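Pilin (Streptococcus pyogenes serotype M1, PDB 3GLD) stacks head to tail through intermolecular isopeptide bonds to build the pilus shaft, which bacteria need for adhesion to host cells, aggregation and biofilm formation. Local coordinates at residues Ser176-Phe181 with Asp226-Lys231; Leu183-Asn188 with Glu195-Glu200; Gln189-Ser194 with Val237-Val242; Thr212-Ser215 with Leu219-Phe222; Asn272-Glu277 with Met284-Thr289. The protein carries 2 engineered substitutions. One frame throughout, in Å; residues are numbered along the deposited sequence.

Contact 1: Ser176-Phe181 with Asp226-Lys231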
# COMPACT_ATOMS: atom_id res chain seq x y z
N SER A 176 -5.51 -11.28 38.90
CA SER A 176 -6.42 -12.18 38.19
C SER A 176 -7.71 -11.50 37.67
O SER A 176 -8.53 -12.12 36.97
CB SER A 176 -6.72 -13.43 39.03
OG SER A 176 -7.46 -13.08 40.21
N LYS A 177 -7.85 -10.21 37.95
CA LYS A 177 -9.00 -9.45 37.51
C LYS A 177 -8.96 -9.12 36.00
O LYS A 177 -7.92 -8.73 35.45
CB LYS A 177 -9.14 -8.17 38.34
CG LYS A 177 -10.30 -7.26 37.93
CD LYS A 177 -10.21 -5.96 38.69
CE LYS A 177 -11.34 -5.03 38.32
NZ LYS A 177 -12.69 -5.58 38.73
N ASP A 178 -10.11 -9.31 35.34
CA ASP A 178 -10.30 -8.85 33.97
C ASP A 178 -10.74 -7.39 33.89
O ASP A 178 -11.76 -7.01 34.45
CB ASP A 178 -11.24 -9.77 33.20
CG ASP A 178 -10.47 -10.85 32.47
OD1 ASP A 178 -9.77 -10.54 31.48
OD2 ASP A 178 -10.52 -12.01 32.91
N PHE A 179 -9.93 -6.56 33.23
CA PHE A 179 -10.29 -5.18 33.01
C PHE A 179 -10.91 -5.08 31.62
O PHE A 179 -10.37 -5.66 30.68
CB PHE A 179 -9.07 -4.28 33.14
CG PHE A 179 -8.46 -4.26 34.52
CD1 PHE A 179 -8.68 -3.17 35.35
CD2 PHE A 179 -7.66 -5.31 34.98
CE1 PHE A 179 -8.13 -3.12 36.63
CE2 PHE A 179 -7.12 -5.28 36.26
CZ PHE A 179 -7.36 -4.18 37.09
N ASN A 180 -12.02 -4.34 31.50
CA ASN A 180 -12.72 -4.16 30.23
C ASN A 180 -12.12 -3.04 29.37
O ASN A 180 -11.77 -1.98 29.88
CB ASN A 180 -14.19 -3.83 30.45
CG ASN A 180 -15.01 -5.01 30.94
OD1 ASN A 180 -14.68 -6.18 30.70
ND2 ASN A 180 -16.10 -4.71 31.63
N PHE A 181 -12.08 -3.26 28.06
CA PHE A 181 -11.53 -2.26 27.15
C PHE A 181 -12.41 -2.13 25.90
O PHE A 181 -13.10 -3.09 25.52
CB PHE A 181 -10.13 -2.67 26.69
CG PHE A 181 -9.06 -2.64 27.78
CD1 PHE A 181 -8.28 -1.50 27.97
CD2 PHE A 181 -8.77 -3.79 28.52
CE1 PHE A 181 -7.27 -1.47 28.95
CE2 PHE A 181 -7.77 -3.78 29.51
CZ PHE A 181 -7.01 -2.62 29.72
N ASP A 226 -3.63 -8.52 34.21
CA ASP A 226 -2.21 -8.20 34.32
C ASP A 226 -1.36 -9.10 33.42
O ASP A 226 -1.56 -10.32 33.42
CB ASP A 226 -1.75 -8.39 35.78
CG ASP A 226 -0.26 -8.15 35.94
OD1 ASP A 226 0.16 -7.00 35.79
OD2 ASP A 226 0.48 -9.13 36.22
N GLY A 227 -0.40 -8.51 32.71
CA GLY A 227 0.51 -9.30 31.90
C GLY A 227 -0.09 -9.85 30.59
O GLY A 227 0.56 -10.60 29.88
N GLU A 228 -1.31 -9.46 30.26
CA GLU A 228 -1.89 -9.90 28.98
C GLU A 228 -1.86 -8.76 27.97
O GLU A 228 -1.69 -7.59 28.35
CB GLU A 228 -3.33 -10.41 29.21
CG GLU A 228 -3.39 -11.63 30.11
CD GLU A 228 -4.79 -12.22 30.28
OE1 GLU A 228 -5.81 -11.53 30.04
OE2 GLU A 228 -4.86 -13.40 30.65
N SER A 229 -2.04 -9.09 26.68
CA SER A 229 -2.11 -8.04 25.70
C SER A 229 -2.96 -8.45 24.49
O SER A 229 -3.16 -9.65 24.23
CB SER A 229 -0.68 -7.65 25.24
OG SER A 229 -0.05 -8.76 24.56
N ILE A 230 -3.44 -7.45 23.76
CA ILE A 230 -3.90 -7.65 22.39
C ILE A 230 -2.95 -6.91 21.45
O ILE A 230 -2.23 -5.99 21.88
CB ILE A 230 -5.35 -7.18 22.14
CG1 ILE A 230 -5.52 -5.67 22.34
CG2 ILE A 230 -6.35 -8.00 23.00
CD1 ILE A 230 -6.68 -5.10 21.54
N LYS A 231 -2.95 -7.32 20.18
CA LYS A 231 -2.14 -6.70 19.15
C LYS A 231 -2.95 -6.73 17.84
O LYS A 231 -3.32 -7.81 17.35
CB LYS A 231 -0.83 -7.47 18.97
CG LYS A 231 0.20 -6.71 18.08
CD LYS A 231 1.29 -7.61 17.53
CE LYS A 231 2.16 -8.19 18.61
NZ LYS A 231 3.43 -8.76 18.04
O HOH W 1 -5.35 -8.56 36.40
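Lys177 meets Asp226 through a water molecule. Lys177 O is 4.5 Å from Asp226 N, too far for a direct hydrogen bond. The water donates to Lys177 O at 2.7 Å. It accepts from Asp226 N, with the water oxygen 2.8 Å from that nitrogen. The side chain of Lys177 turns away from 226-231. Its chain runs extended from CB to CE, starting with CG opposite the backbone N (chi1 178°), and carries NZ off to a salt bridge with Glu251. On the way, CD lies 3.7 Å above one face of the Phe179 ring, displaced toward the rim.

Asp178 is next, and its carboxylate tip approaches Glu228. The two like charges are close, with Asp178 OD1 4.3 Å from Glu228 OE1. Lys225, outside both segments, probably eases this. Lys225 NZ forms a salt bridge with Asp178 OD2, while Lys225 N bonds to Glu228 OE1. Thr223 OG1 also binds Asp178 OD1.

The contact joins the regions leading into two strands in the C-terminal domain, a beta sandwich. Strand 179-185 belongs to the four-stranded sheet. Strand 229-236 belongs to the large mixed sheet facing it.

Phe179 is buried. The bridging water lies at the edge of its ring, in the ring plane. The ring also packs on Lys166, a partner in the Lys166-Asn290 isopeptide cross-link. Gly227 bonds to the backbone of the same lysine, and Asp226 OD1 accepts from Val168 N of strand 151-169.

Contact 2: Leu183-Asn188 with Glu195-Glu200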
# COMPACT_ATOMS: atom_id res chain seq x y z
N LEU A 183 -11.83 -0.65 21.74
CA LEU A 183 -10.96 -0.11 20.71
C LEU A 183 -11.86 0.28 19.54
O LEU A 183 -12.67 -0.53 19.07
CB LEU A 183 -9.93 -1.15 20.22
CG LEU A 183 -9.27 -0.95 18.83
CD1 LEU A 183 -8.18 0.13 18.91
CD2 LEU A 183 -8.67 -2.26 18.39
N THR A 184 -11.71 1.51 19.08
CA THR A 184 -12.40 1.98 17.87
C THR A 184 -11.38 2.52 16.88
O THR A 184 -10.63 3.44 17.20
CB THR A 184 -13.43 3.06 18.19
OG1 THR A 184 -14.25 2.61 19.27
CG2 THR A 184 -14.31 3.36 16.97
N LEU A 185 -11.34 1.90 15.71
CA LEU A 185 -10.62 2.41 14.56
C LEU A 185 -11.61 3.17 13.66
O LEU A 185 -12.74 2.72 13.43
CB LEU A 185 -9.98 1.25 13.80
CG LEU A 185 -9.27 0.17 14.63
CD1 LEU A 185 -9.05 -1.04 13.78
CD2 LEU A 185 -7.97 0.64 15.22
N LYS A 186 -11.18 4.33 13.15
CA LYS A 186 -12.06 5.23 12.39
C LYS A 186 -11.82 5.11 10.89
O LYS A 186 -10.68 5.05 10.44
CB LYS A 186 -11.87 6.69 12.82
CG LYS A 186 -12.36 7.01 14.24
CD LYS A 186 -11.45 6.43 15.31
CE LYS A 186 -12.12 6.43 16.67
NZ LYS A 186 -12.47 7.82 17.10
N ALA A 187 -12.91 5.08 10.13
CA ALA A 187 -12.83 5.04 8.67
C ALA A 187 -12.19 6.31 8.12
O ALA A 187 -12.27 7.38 8.72
CB ALA A 187 -14.24 4.84 8.07
N ASN A 188 -11.52 6.17 6.98
CA ASN A 188 -11.11 7.31 6.17
C ASN A 188 -11.29 6.95 4.69
O ASN A 188 -11.78 5.86 4.38
CB ASN A 188 -9.67 7.77 6.50
CG ASN A 188 -8.65 6.66 6.37
OD1 ASN A 188 -8.72 5.83 5.46
ND2 ASN A 188 -7.68 6.65 7.29
N GLU A 195 -14.45 -2.72 6.91
CA GLU A 195 -13.19 -3.43 6.65
C GLU A 195 -12.70 -4.07 7.95
O GLU A 195 -12.84 -3.49 8.99
CB GLU A 195 -12.12 -2.47 6.12
CG GLU A 195 -12.26 -2.15 4.64
CD GLU A 195 -12.07 -3.38 3.77
OE1 GLU A 195 -10.95 -3.94 3.76
OE2 GLU A 195 -13.05 -3.78 3.08
N LYS A 196 -12.13 -5.27 7.87
CA LYS A 196 -11.66 -6.01 9.04
C LYS A 196 -10.16 -5.89 9.25
O LYS A 196 -9.39 -5.90 8.28
CB LYS A 196 -11.99 -7.52 8.93
CG LYS A 196 -13.49 -7.87 8.73
CD LYS A 196 -14.32 -7.71 9.97
CE LYS A 196 -15.76 -8.23 9.75
NZ LYS A 196 -16.68 -7.17 9.21
N VAL A 197 -9.75 -5.80 10.52
CA VAL A 197 -8.35 -5.94 10.91
C VAL A 197 -8.19 -7.09 11.89
O VAL A 197 -9.12 -7.41 12.67
CB VAL A 197 -7.74 -4.64 11.53
CG1 VAL A 197 -7.89 -3.46 10.57
CG2 VAL A 197 -8.35 -4.33 12.88
N MET A 198 -7.01 -7.71 11.85
CA MET A 198 -6.74 -8.89 12.62
C MET A 198 -6.21 -8.50 14.00
O MET A 198 -5.34 -7.64 14.12
CB MET A 198 -5.71 -9.76 11.93
CG MET A 198 -6.15 -10.22 10.55
SD MET A 198 -4.78 -10.90 9.61
CE MET A 198 -4.56 -12.52 10.34
N ILE A 199 -6.74 -9.18 15.02
CA ILE A 199 -6.34 -8.95 16.41
C ILE A 199 -5.92 -10.27 17.05
O ILE A 199 -6.64 -11.28 16.92
CB ILE A 199 -7.48 -8.27 17.19
CG1 ILE A 199 -7.66 -6.85 16.64
CG2 ILE A 199 -7.17 -8.23 18.73
CD1 ILE A 199 -8.74 -6.05 17.29
N GLU A 200 -4.77 -10.27 17.72
CA GLU A 200 -4.27 -11.43 18.47
C GLU A 200 -4.24 -11.08 19.94
O GLU A 200 -3.67 -10.07 20.30
CB GLU A 200 -2.84 -11.80 18.05
CG GLU A 200 -2.70 -12.45 16.68
CD GLU A 200 -1.25 -12.87 16.37
OE1 GLU A 200 -0.34 -12.63 17.21
OE2 GLU A 200 -1.02 -13.43 15.27
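Leu183 and Leu185 meet Ile199 and Val197 in an apolar contact across the inside of the C-terminal beta sandwich. No hydrogen bond joins the two segments. The backbones are a sheet-to-sheet spacing apart: Leu185 CA is 9.4 Å from Val197 CA. All four side chains are buried and point toward the opposite segment. They form two pairs, each meeting tip to tip.

Leu183 reaches Ile199 with one methyl. Its CD2 is 3.9 Å from Ile199 CD1, which ends a side chain extended at chi2 (179°). The second pair is tighter. Leu185 CD1 lies 3.5 Å from Val197 CG2, closer than carbon atoms usually pack. The same methyl is 4.2 Å from Val197 CG1, so it faces both branches of the valine unequally. With chi1 near -44°, CG of Leu185 is swung beside its own backbone N, which carries CD1 onto the valine. The pairing runs in opposite directions along the two segments, with Leu183 beside Ile199 and Leu185 beside Val197.

Other core residues close in around the pairs. Leu235 and Val232 of strand 229-236 touch Leu185 and Val197 respectively. Ala214 of strand 210-215 touches Val197 and Ile199. On the other sheet, Val243 and Tyr241 of strand 240-245 flank Leu183 and Leu185.

Contact 3: Gln189-Ser194 with Val237-Val242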
# COMPACT_ATOMS: atom_id res chain seq x y z
N GLN A 189 -10.86 7.82 3.78
CA GLN A 189 -11.01 7.56 2.34
C GLN A 189 -10.26 6.29 1.88
O GLN A 189 -10.69 5.63 0.95
CB GLN A 189 -10.55 8.76 1.54
CG GLN A 189 -9.05 9.02 1.64
CD GLN A 189 -8.62 10.23 0.86
OE1 GLN A 189 -8.59 11.35 1.39
NE2 GLN A 189 -8.31 10.04 -0.42
N TYR A 190 -9.16 5.96 2.55
CA TYR A 190 -8.33 4.82 2.18
C TYR A 190 -8.84 3.46 2.68
O TYR A 190 -8.57 2.42 2.06
CB TYR A 190 -6.88 5.03 2.67
CG TYR A 190 -6.27 6.35 2.22
CD1 TYR A 190 -5.97 6.58 0.88
CD2 TYR A 190 -6.00 7.36 3.14
CE1 TYR A 190 -5.42 7.80 0.47
CE2 TYR A 190 -5.44 8.57 2.74
CZ TYR A 190 -5.15 8.78 1.41
OH TYR A 190 -4.60 9.99 1.04
N TYR A 191 -9.59 3.49 3.78
CA TYR A 191 -10.05 2.27 4.44
C TYR A 191 -11.46 2.51 4.98
O TYR A 191 -11.65 3.28 5.92
CB TYR A 191 -9.07 1.90 5.57
CG TYR A 191 -7.66 1.73 5.06
CD1 TYR A 191 -7.29 0.60 4.33
CD2 TYR A 191 -6.69 2.71 5.30
CE1 TYR A 191 -5.99 0.46 3.82
CE2 TYR A 191 -5.41 2.58 4.80
CZ TYR A 191 -5.07 1.45 4.06
OH TYR A 191 -3.80 1.31 3.59
N LYS A 192 -12.45 1.84 4.38
CA LYS A 192 -13.85 2.16 4.63
C LYS A 192 -14.40 1.43 5.84
O LYS A 192 -13.81 0.45 6.30
CB LYS A 192 -14.71 1.83 3.41
CG LYS A 192 -14.37 2.65 2.16
CD LYS A 192 -14.84 4.11 2.27
CE LYS A 192 -14.77 4.81 0.91
NZ LYS A 192 -15.43 6.16 0.92
N ALA A 193 -15.54 1.90 6.32
CA ALA A 193 -16.23 1.26 7.42
C ALA A 193 -16.44 -0.21 7.10
O ALA A 193 -16.63 -0.58 5.93
CB ALA A 193 -17.54 1.95 7.68
N SER A 194 -16.35 -1.05 8.13
CA SER A 194 -16.62 -2.48 8.04
C SER A 194 -15.48 -3.34 7.50
O SER A 194 -15.55 -4.56 7.63
CB SER A 194 -17.92 -2.77 7.28
OG SER A 194 -19.02 -2.64 8.16
N VAL A 237 -1.39 2.22 8.11
CA VAL A 237 -0.87 3.55 8.38
C VAL A 237 -1.91 4.62 8.05
O VAL A 237 -2.67 4.49 7.07
CB VAL A 237 0.43 3.83 7.54
CG1 VAL A 237 0.99 5.23 7.85
CG2 VAL A 237 1.50 2.80 7.85
N GLY A 238 -1.95 5.69 8.84
CA GLY A 238 -2.87 6.80 8.61
C GLY A 238 -4.27 6.66 9.20
O GLY A 238 -5.16 7.46 8.89
N VAL A 239 -4.47 5.68 10.08
CA VAL A 239 -5.79 5.42 10.66
C VAL A 239 -5.89 5.97 12.07
O VAL A 239 -5.03 5.71 12.93
CB VAL A 239 -6.15 3.91 10.65
CG1 VAL A 239 -7.38 3.61 11.54
CG2 VAL A 239 -6.44 3.44 9.21
N ASP A 240 -6.94 6.75 12.32
CA ASP A 240 -7.19 7.26 13.67
C ASP A 240 -7.78 6.18 14.55
O ASP A 240 -8.51 5.31 14.08
CB ASP A 240 -8.13 8.46 13.66
CG ASP A 240 -7.52 9.65 12.95
OD1 ASP A 240 -6.37 9.56 12.50
OD2 ASP A 240 -8.20 10.68 12.84
N TYR A 241 -7.46 6.24 15.84
CA TYR A 241 -8.04 5.29 16.78
C TYR A 241 -8.04 5.83 18.21
O TYR A 241 -7.31 6.76 18.54
CB TYR A 241 -7.32 3.93 16.69
CG TYR A 241 -5.88 3.95 17.14
CD1 TYR A 241 -5.55 3.77 18.48
CD2 TYR A 241 -4.85 4.16 16.21
CE1 TYR A 241 -4.22 3.81 18.90
CE2 TYR A 241 -3.54 4.20 16.61
CZ TYR A 241 -3.22 4.02 17.96
OH TYR A 241 -1.91 4.05 18.36
N VAL A 242 -8.89 5.22 19.04
CA VAL A 242 -8.96 5.49 20.46
C VAL A 242 -9.03 4.15 21.17
O VAL A 242 -9.77 3.24 20.74
CB VAL A 242 -10.23 6.30 20.84
CG1 VAL A 242 -10.18 6.71 22.33
CG2 VAL A 242 -10.40 7.54 19.97
O HOH W 2 -1.96 2.98 4.64
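Tyr191 OH donates to a water at 2.7 Å, and this bond starts a bridge to Val237. The same water donates to Val237 O, 2.9 Å from the water oxygen. The water lies at the edge of the Tyr191 ring and in its plane. The carbonyl also sits near the ring itself, with Val237 O 4.0 Å from Tyr191 CE2.

A second, apolar touch lies further back on the same ring. Tyr191 CD2 is 4.0 Å from Val239 CG2, and the two side chains cross obliquely. The ring and Val239 are both buried. CG of Tyr191 lies beside its backbone N (chi1 -57°), which places the CD2-CE2 side of the ring against Val239 and Val237 O.

The contact ties two loops at the end of the C-terminal domain that faces the N-terminal one. Segment 189-194 connects strands 179-185 and 196-202, from different sheets of the sandwich. It also reaches the other domain: Tyr190 O and Lys192 N both bond to Asn72, and Tyr191 packs on Pro35.

Between the two valines, Gly238 turns the chain with a positive phi of 86°. Val239 then leads into strand 240-245, and Val239 N bonds to Ser279 OG.

Contact 4: Thr212-Ser215 with Leu219-Phe222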
# COMPACT_ATOMS: atom_id res chain seq x y z
N THR A 212 -9.05 -12.78 16.64
CA THR A 212 -10.34 -12.20 16.40
C THR A 212 -10.14 -11.16 15.31
O THR A 212 -9.01 -10.92 14.87
CB THR A 212 -10.91 -11.50 17.66
OG1 THR A 212 -9.89 -10.70 18.27
CG2 THR A 212 -11.42 -12.52 18.67
N GLU A 213 -11.25 -10.54 14.90
CA GLU A 213 -11.21 -9.43 13.96
C GLU A 213 -12.00 -8.26 14.53
O GLU A 213 -12.95 -8.45 15.28
CB GLU A 213 -11.80 -9.85 12.60
CG GLU A 213 -11.00 -10.95 11.88
CD GLU A 213 -11.74 -11.53 10.64
OE1 GLU A 213 -12.98 -11.52 10.60
OE2 GLU A 213 -11.04 -12.01 9.71
N ALA A 214 -11.55 -7.05 14.20
CA ALA A 214 -12.27 -5.83 14.52
C ALA A 214 -12.70 -5.18 13.21
O ALA A 214 -12.01 -5.30 12.20
CB ALA A 214 -11.39 -4.88 15.28
N SER A 215 -13.84 -4.51 13.24
CA SER A 215 -14.37 -3.80 12.08
C SER A 215 -14.11 -2.32 12.25
O SER A 215 -14.35 -1.76 13.31
CB SER A 215 -15.87 -4.01 11.95
OG SER A 215 -16.16 -5.33 11.53
N LEU A 219 -16.96 -0.28 17.46
CA LEU A 219 -16.30 -0.50 18.77
C LEU A 219 -15.97 -1.97 18.97
O LEU A 219 -16.83 -2.84 18.83
CB LEU A 219 -17.18 0.01 19.93
CG LEU A 219 -16.75 -0.10 21.40
CD1 LEU A 219 -15.41 0.54 21.67
CD2 LEU A 219 -17.81 0.55 22.28
N TYR A 220 -14.72 -2.25 19.30
CA TYR A 220 -14.30 -3.61 19.54
C TYR A 220 -14.09 -3.81 21.04
O TYR A 220 -13.25 -3.14 21.64
CB TYR A 220 -12.98 -3.87 18.78
CG TYR A 220 -12.33 -5.19 19.11
CD1 TYR A 220 -12.81 -6.38 18.55
CD2 TYR A 220 -11.24 -5.26 19.96
CE1 TYR A 220 -12.22 -7.61 18.85
CE2 TYR A 220 -10.65 -6.47 20.26
CZ TYR A 220 -11.13 -7.63 19.71
OH TYR A 220 -10.52 -8.82 20.01
N HIS A 221 -14.84 -4.75 21.63
CA HIS A 221 -14.73 -5.04 23.06
C HIS A 221 -13.71 -6.12 23.37
O HIS A 221 -13.65 -7.14 22.68
CB HIS A 221 -16.10 -5.47 23.64
CG HIS A 221 -17.19 -4.47 23.43
ND1 HIS A 221 -17.33 -3.34 24.20
CD2 HIS A 221 -18.20 -4.43 22.52
CE1 HIS A 221 -18.38 -2.65 23.79
NE2 HIS A 221 -18.92 -3.29 22.77
N PHE A 222 -12.93 -5.90 24.43
CA PHE A 222 -11.96 -6.88 24.89
C PHE A 222 -11.62 -6.73 26.37
O PHE A 222 -11.94 -5.72 27.00
CB PHE A 222 -10.67 -6.89 24.02
CG PHE A 222 -9.84 -5.65 24.13
CD1 PHE A 222 -10.15 -4.51 23.38
CD2 PHE A 222 -8.70 -5.64 24.93
CE1 PHE A 222 -9.35 -3.37 23.45
CE2 PHE A 222 -7.90 -4.51 25.02
CZ PHE A 222 -8.22 -3.36 24.29
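Tyr220 lies along strand 212-215 and makes nearly all of the contact. The tight part is at its phenol end. Tyr220 OH and Thr212 OG1 are 2.6 Å apart in a short hydrogen bond, and either hydroxyl could be the donor. The two side chains cross at about a right angle. OG1 of Thr212 sits between its own backbone N and carbonyl carbon (chi1 45°), which turns it to the phenol. Thr212 CG2 stays back, 4.0 Å from Tyr220 OH.

Further along the ring the packing is apolar. Ala214 CB is 3.9 Å from Tyr220 CD1 and about as far from the tyrosine CB and CG. The carbonyl of Glu213 also approaches, with Glu213 O 3.7 Å from Tyr220 CE1. Tyr220 extends with CG opposite its backbone N (chi1 172°), so the ring spans from Ala214 to Thr212.

The arrangement is a beta arch. Residues 216-219 link the strands. The axes of 212-215 and 220-222 come within 8.0 Å, and their directions differ by 142°. No backbone hydrogen bond joins them. Thr212 and Ala214 pair through their backbones with strand 196-202, in one sheet of the sandwich. Tyr220 and Phe222 pair with strand 179-185, in the other. Ile199 of strand 196-202 also touches Tyr220.

The solvent side is loose. The Glu213 side chain points away from 219-222 and is exposed, as is Leu219, which leans on Thr184. In the crystal, Thr212 and Glu213 touch a neighbouring molecule.

Contact 5: Asn272-Glu277 with Met284-Thr289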
# COMPACT_ATOMS: atom_id res chain seq x y z
N ASN A 272 -8.25 7.02 31.92
CA ASN A 272 -8.54 5.72 31.35
C ASN A 272 -8.66 5.65 29.83
O ASN A 272 -9.12 4.64 29.30
CB ASN A 272 -9.77 5.09 32.02
CG ASN A 272 -11.00 6.00 31.98
OD1 ASN A 272 -11.79 6.02 32.93
ND2 ASN A 272 -11.16 6.75 30.89
N SER A 273 -8.24 6.71 29.15
CA SER A 273 -8.35 6.80 27.69
C SER A 273 -7.13 7.39 27.00
O SER A 273 -6.49 8.31 27.51
CB SER A 273 -9.59 7.61 27.30
OG SER A 273 -9.74 7.66 25.89
N THR A 274 -6.81 6.85 25.83
CA THR A 274 -5.90 7.55 24.92
C THR A 274 -6.66 8.76 24.38
O THR A 274 -7.88 8.81 24.42
CB THR A 274 -5.42 6.65 23.74
OG1 THR A 274 -6.54 6.24 22.92
CG2 THR A 274 -4.69 5.42 24.27
N GLU A 275 -5.92 9.74 23.88
CA GLU A 275 -6.54 10.71 22.99
C GLU A 275 -6.71 10.01 21.63
O GLU A 275 -6.33 8.85 21.46
CB GLU A 275 -5.65 11.94 22.84
CG GLU A 275 -5.39 12.72 24.12
CD GLU A 275 -4.21 13.67 23.97
OE1 GLU A 275 -3.31 13.38 23.14
OE2 GLU A 275 -4.18 14.70 24.69
N GLN A 276 -7.29 10.71 20.66
CA GLN A 276 -7.33 10.17 19.31
C GLN A 276 -5.91 10.10 18.75
O GLN A 276 -5.24 11.11 18.59
CB GLN A 276 -8.26 10.99 18.40
CG GLN A 276 -8.47 10.37 17.02
CD GLN A 276 -9.89 10.55 16.52
OE1 GLN A 276 -10.85 10.02 17.10
NE2 GLN A 276 -10.04 11.28 15.43
N GLU A 277 -5.43 8.89 18.50
CA GLU A 277 -4.12 8.69 17.93
C GLU A 277 -4.30 8.44 16.44
O GLU A 277 -5.34 7.94 16.03
CB GLU A 277 -3.44 7.47 18.53
CG GLU A 277 -2.84 7.66 19.91
CD GLU A 277 -1.82 8.77 19.97
OE1 GLU A 277 -0.93 8.85 19.09
OE2 GLU A 277 -1.89 9.57 20.91
N MET A 284 3.19 0.70 17.68
CA MET A 284 2.73 1.45 18.84
C MET A 284 2.49 0.52 20.01
O MET A 284 1.81 -0.49 19.85
CB MET A 284 1.45 2.21 18.50
CG MET A 284 0.77 2.87 19.73
SD MET A 284 1.78 4.14 20.51
CE MET A 284 1.34 5.58 19.52
N THR A 285 2.98 0.87 21.21
CA THR A 285 2.63 0.11 22.40
C THR A 285 2.00 1.01 23.45
O THR A 285 2.58 2.02 23.84
CB THR A 285 3.85 -0.62 22.99
OG1 THR A 285 4.39 -1.48 22.01
CG2 THR A 285 3.44 -1.48 24.20
N ILE A 286 0.80 0.63 23.89
CA ILE A 286 0.03 1.39 24.85
C ILE A 286 -0.24 0.50 26.06
O ILE A 286 -0.86 -0.56 25.94
CB ILE A 286 -1.30 1.89 24.27
CG1 ILE A 286 -1.04 2.68 22.97
CG2 ILE A 286 -2.06 2.71 25.31
CD1 ILE A 286 -2.26 3.31 22.36
N THR A 287 0.24 0.95 27.22
CA THR A 287 0.14 0.21 28.46
C THR A 287 -0.79 0.90 29.45
O THR A 287 -0.59 2.06 29.81
CB THR A 287 1.52 0.06 29.08
OG1 THR A 287 2.42 -0.41 28.07
CG2 THR A 287 1.50 -0.92 30.31
N PHE A 288 -1.81 0.16 29.88
CA PHE A 288 -2.69 0.62 30.94
C PHE A 288 -2.20 0.05 32.27
O PHE A 288 -2.11 -1.16 32.46
CB PHE A 288 -4.13 0.20 30.66
CG PHE A 288 -4.79 1.00 29.57
CD1 PHE A 288 -4.55 0.71 28.22
CD2 PHE A 288 -5.68 2.02 29.89
CE1 PHE A 288 -5.18 1.43 27.22
CE2 PHE A 288 -6.33 2.74 28.89
CZ PHE A 288 -6.07 2.44 27.54
N THR A 289 -1.80 0.93 33.17
CA THR A 289 -1.37 0.51 34.51
C THR A 289 -2.49 0.81 35.46
O THR A 289 -2.93 1.98 35.56
CB THR A 289 -0.08 1.24 34.94
OG1 THR A 289 0.94 0.94 33.99
CG2 THR A 289 0.40 0.79 36.35
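Thr274 packs on Ile286, and Phe288 meets Asn272, where segment 272-277 lies over strand 284-289 in the C-terminal beta sandwich. The two run in nearly opposite directions, 170° apart. No hydrogen bond joins them. Segment 272-277 bonds instead to strand 240-245 through Asn272, Thr274 and Glu277.

The apolar contact is at the centre. Thr274 CG2 rests on two branches of Ile286, 3.7 Å from Ile286 CD1 and 3.9 Å from Ile286 CG2. The side chains cross at about a right angle.

Polar bonds hold the loop in shape. Ser273 OG donates to Thr274 O at 2.6 Å. Thr274 OG1 donates to Glu275 O at 3.0 Å, tilted 30° from the carbonyl plane. The same OG1 bonds to Val243 N, so this buried hydroxyl has two partners. The Thr274 methyl is left facing Ile286.

A mixed contact closes one end. Met284, bent at chi2 and chi3, brings CE to 4.0 Å from Glu277 OE1. The other oxygen, Glu277 OE2, forms a salt bridge with Lys267.

At the opposite end a ring edge meets a carbonyl. Phe288 also packs against Glu245, the residue assigned to autocatalyse the Lys166-Asn290 isopeptide bond; Asn290 lies two residues further along this strand. Phe288 CE2 lies 3.4 Å from Asn272 O, which sits near the ring plane.

All five contacts lie in the C-terminal domain. Contact 1 opens first, at 176-181, and closes a long loop at 226-231. Contact 2 is nested inside it and closes a short connection between the two sheets. Contact 4 follows contact 2 in series and also lies within contact 1. Contact 3 starts just after the first segment of contact 2 and ends beyond contact 1, so it crosses both and encloses contact 4. It ties the loop between strands 179-185 and 196-202 to the turn before strand 240-245. Contact 5 comes last, in series, and packs the segment beside strand 240-245 on strand 284-291 of the large sheet.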